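Local coordinates for protein mevalonate kinase (Staphylococcus aureus, PDB 2X7I) that probably phosphorylates mevalonate with ATP to give 5-phosphomevalonate in isoprenoid biosynthesis, at residues W134-A139 with I146-I151. Residues are numbered along the deposited sequence; the frame is centred on the assembly and turned at random.
Sequences WAEQIA and IDTQTI
E136 and T148 meet through oxygen atoms. OE2 of E136 lies 2.6 Å from OG1 of T148, a hydrogen-bonding separation, while OE1 of E136 is 3.2 Å from the same OG1 at an angle too poor for a bond. The hydroxyl therefore sits nearer one carboxylate oxygen than the other. OG1 is also within hydrogen-bonding reach of the carbonyl oxygen of S144, which places the hydroxyl between that carbonyl and the carboxylate.

The side chains span the gap from opposite directions. E136 does most of the reaching: CG stands anti to its carbonyl carbon (chi1 -67°) and the chain runs extended beyond it, carrying the carboxylate across a CA-CA separation of 9.3 Å between E136 and T148. No carbon-carbon contact accompanies the polar one; the T148 methyl CG2 comes no nearer to E136 than 4.1 Å, from OE2, and only 73 Å² is buried in all. T148 also packs on I129, A132 and N133, one to two turns earlier in helix 125-140.

Two consecutive helices, 125-140 and 145-153, are joined here by a short loop within the N-terminal GHMP kinase region. E136 OE1 accepts from the backbone N of S144, so the two carboxylate oxygens address the linker and the following helix separately.

A second acidic group lies close by without touching the first: E136 OE1 and D147 OD2 are 6.5 Å apart. D147 is paired with K14 of strand 6-16 in a salt bridge, which would probably offset its charge.

Within helix 145-153, T150 OG1 donates to I146 O over 2.7 Å, tilted 34° from the carbonyl plane. T150 N bonds that oxygen from the other face.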
ATOM      1  N   TRP A 134     -12.252  11.652   3.340  1.00 48.09           N
ATOM      2  CA  TRP A 134     -13.707  11.630   3.171  1.00 49.48           C
ATOM      3  C   TRP A 134     -14.160  10.654   2.080  1.00 48.56           C
ATOM      4  O   TRP A 134     -15.176   9.961   2.239  1.00 48.94           O
ATOM      5  CB  TRP A 134     -14.272  13.034   2.883  1.00 51.04           C
ATOM      6  CG  TRP A 134     -13.908  14.105   3.916  1.00 55.25           C
ATOM      7  CD1 TRP A 134     -13.276  13.922   5.130  1.00 56.69           C
ATOM      8  CD2 TRP A 134     -14.165  15.515   3.814  1.00 58.07           C
ATOM      9  NE1 TRP A 134     -13.111  15.132   5.762  1.00 57.73           N
ATOM     10  CE2 TRP A 134     -13.654  16.122   4.982  1.00 59.00           C
ATOM     11  CE3 TRP A 134     -14.765  16.323   2.839  1.00 60.48           C
ATOM     12  CZ2 TRP A 134     -13.734  17.502   5.206  1.00 61.08           C
ATOM     13  CZ3 TRP A 134     -14.847  17.694   3.065  1.00 62.45           C
ATOM     14  CH2 TRP A 134     -14.329  18.268   4.240  1.00 62.27           C
ATOM     15  N   ALA A 135     -13.402  10.583   0.988  1.00 47.74           N
ATOM     16  CA  ALA A 135     -13.737   9.684  -0.134  1.00 47.48           C
ATOM     17  C   ALA A 135     -13.579   8.210   0.253  1.00 46.53           C
ATOM     18  O   ALA A 135     -14.407   7.376  -0.109  1.00 46.35           O
ATOM     19  CB  ALA A 135     -12.898  10.012  -1.373  1.00 46.89           C
ATOM     20  N   GLU A 136     -12.520   7.907   0.989  1.00 46.05           N
ATOM     21  CA  GLU A 136     -12.315   6.574   1.560  1.00 46.39           C
ATOM     22  C   GLU A 136     -13.495   6.142   2.439  1.00 47.31           C
ATOM     23  O   GLU A 136     -14.001   5.033   2.299  1.00 47.16           O
ATOM     24  CB  GLU A 136     -11.036   6.546   2.377  1.00 46.02           C
ATOM     25  CG  GLU A 136      -9.779   6.718   1.541  1.00 46.55           C
ATOM     26  CD  GLU A 136      -8.616   7.229   2.356  1.00 47.28           C
ATOM     27  OE1 GLU A 136      -8.546   6.909   3.556  1.00 48.67           O
ATOM     28  OE2 GLU A 136      -7.767   7.945   1.793  1.00 48.66           O
ATOM     29  N   GLN A 137     -13.953   7.036   3.307  1.00 48.19           N
ATOM     30  CA  GLN A 137     -15.132   6.771   4.149  1.00 50.01           C
ATOM     31  C   GLN A 137     -16.374   6.417   3.327  1.00 51.01           C
ATOM     32  O   GLN A 137     -17.044   5.426   3.600  1.00 51.65           O
ATOM     33  CB  GLN A 137     -15.409   7.976   5.064  1.00 50.75           C
ATOM     34  CG  GLN A 137     -16.760   7.981   5.762  1.00 53.11           C
ATOM     35  CD  GLN A 137     -16.875   6.925   6.835  1.00 55.64           C
ATOM     36  OE1 GLN A 137     -15.929   6.685   7.597  1.00 58.04           O
ATOM     37  NE2 GLN A 137     -18.044   6.292   6.916  1.00 56.88           N
ATOM     38  N   ILE A 138     -16.660   7.234   2.319  1.00 51.68           N
ATOM     39  CA  ILE A 138     -17.811   7.050   1.439  1.00 52.79           C
ATOM     40  C   ILE A 138     -17.706   5.793   0.572  1.00 53.07           C
ATOM     41  O   ILE A 138     -18.665   5.022   0.461  1.00 54.47           O
ATOM     42  CB  ILE A 138     -17.953   8.267   0.506  1.00 53.54           C
ATOM     43  CG1 ILE A 138     -18.458   9.473   1.303  1.00 55.03           C
ATOM     44  CG2 ILE A 138     -18.881   7.976  -0.670  1.00 53.08           C
ATOM     45  CD1 ILE A 138     -18.346  10.762   0.523  1.00 57.28           C
ATOM     46  N   ALA A 139     -16.546   5.600  -0.047  1.00 52.12           N
ATOM     47  CA  ALA A 139     -16.340   4.502  -0.993  1.00 52.43           C
ATOM     48  C   ALA A 139     -16.080   3.165  -0.298  1.00 52.60           C
ATOM     49  O   ALA A 139     -16.495   2.126  -0.794  1.00 53.08           O
ATOM     50  CB  ALA A 139     -15.183   4.834  -1.960  1.00 51.08           C
ATOM     51  N   ILE A 146      -3.142   7.104   8.364  1.00 44.88           N
ATOM     52  CA  ILE A 146      -1.731   6.806   8.101  1.00 44.74           C
ATOM     53  C   ILE A 146      -1.460   6.587   6.605  1.00 44.18           C
ATOM     54  O   ILE A 146      -0.481   7.110   6.082  1.00 44.02           O
ATOM     55  CB  ILE A 146      -1.210   5.609   8.949  1.00 44.58           C
ATOM     56  CG1 ILE A 146       0.313   5.511   8.837  1.00 45.48           C
ATOM     57  CG2 ILE A 146      -1.866   4.290   8.528  1.00 43.91           C
ATOM     58  CD1 ILE A 146       0.977   4.652   9.934  1.00 45.61           C
ATOM     59  N   ASP A 147      -2.335   5.837   5.930  1.00 44.38           N
ATOM     60  CA  ASP A 147      -2.175   5.541   4.502  1.00 44.42           C
ATOM     61  C   ASP A 147      -2.248   6.839   3.694  1.00 44.03           C
ATOM     62  O   ASP A 147      -1.385   7.105   2.876  1.00 44.47           O
ATOM     63  CB  ASP A 147      -3.256   4.581   3.988  1.00 44.95           C
ATOM     64  CG  ASP A 147      -3.206   3.185   4.636  1.00 47.52           C
ATOM     65  OD1 ASP A 147      -2.447   2.968   5.612  1.00 51.70           O
ATOM     66  OD2 ASP A 147      -3.958   2.294   4.155  1.00 49.46           O
ATOM     67  N   THR A 148      -3.260   7.656   3.950  1.00 43.49           N
ATOM     68  CA  THR A 148      -3.436   8.890   3.200  1.00 43.94           C
ATOM     69  C   THR A 148      -2.267   9.872   3.409  1.00 44.62           C
ATOM     70  O   THR A 148      -1.778  10.475   2.457  1.00 44.52           O
ATOM     71  CB  THR A 148      -4.767   9.590   3.549  1.00 44.00           C
ATOM     72  OG1 THR A 148      -5.850   8.665   3.396  1.00 43.48           O
ATOM     73  CG2 THR A 148      -4.994  10.796   2.640  1.00 43.78           C
ATOM     74  N   GLN A 149      -1.828  10.030   4.648  1.00 45.08           N
ATOM     75  CA  GLN A 149      -0.724  10.935   4.940  1.00 46.62           C
ATOM     76  C   GLN A 149       0.595  10.435   4.329  1.00 46.60           C
ATOM     77  O   GLN A 149       1.345  11.216   3.756  1.00 47.87           O
ATOM     78  CB  GLN A 149      -0.590  11.159   6.452  1.00 47.10           C
ATOM     79  CG  GLN A 149       0.634  11.978   6.879  1.00 49.11           C
ATOM     80  CD  GLN A 149       0.683  13.380   6.283  1.00 52.32           C
ATOM     81  OE1 GLN A 149      -0.296  13.859   5.713  1.00 54.27           O
ATOM     82  NE2 GLN A 149       1.835  14.053   6.430  1.00 54.68           N
ATOM     83  N   THR A 150       0.868   9.138   4.429  1.00 45.91           N
ATOM     84  CA  THR A 150       2.084   8.574   3.831  1.00 45.67           C
ATOM     85  C   THR A 150       2.073   8.774   2.320  1.00 45.84           C
ATOM     86  O   THR A 150       3.057   9.228   1.745  1.00 47.07           O
ATOM     87  CB  THR A 150       2.227   7.071   4.146  1.00 45.29           C
ATOM     88  OG1 THR A 150       2.192   6.871   5.568  1.00 44.84           O
ATOM     89  CG2 THR A 150       3.525   6.522   3.582  1.00 44.50           C
ATOM     90  N   ILE A 151       0.949   8.454   1.689  1.00 45.01           N
ATOM     91  CA  ILE A 151       0.794   8.592   0.244  1.00 45.41           C
ATOM     92  C   ILE A 151       0.912  10.047  -0.239  1.00 46.34           C
ATOM     93  O   ILE A 151       1.708  10.335  -1.126  1.00 48.05           O
ATOM     94  CB  ILE A 151      -0.551   7.993  -0.235  1.00 44.81           C
ATOM     95  CG1 ILE A 151      -0.515   6.467  -0.132  1.00 44.01           C
ATOM     96  CG2 ILE A 151      -0.835   8.366  -1.683  1.00 45.12           C
ATOM     97  CD1 ILE A 151      -1.865   5.843  -0.335  1.00 44.48           C
TER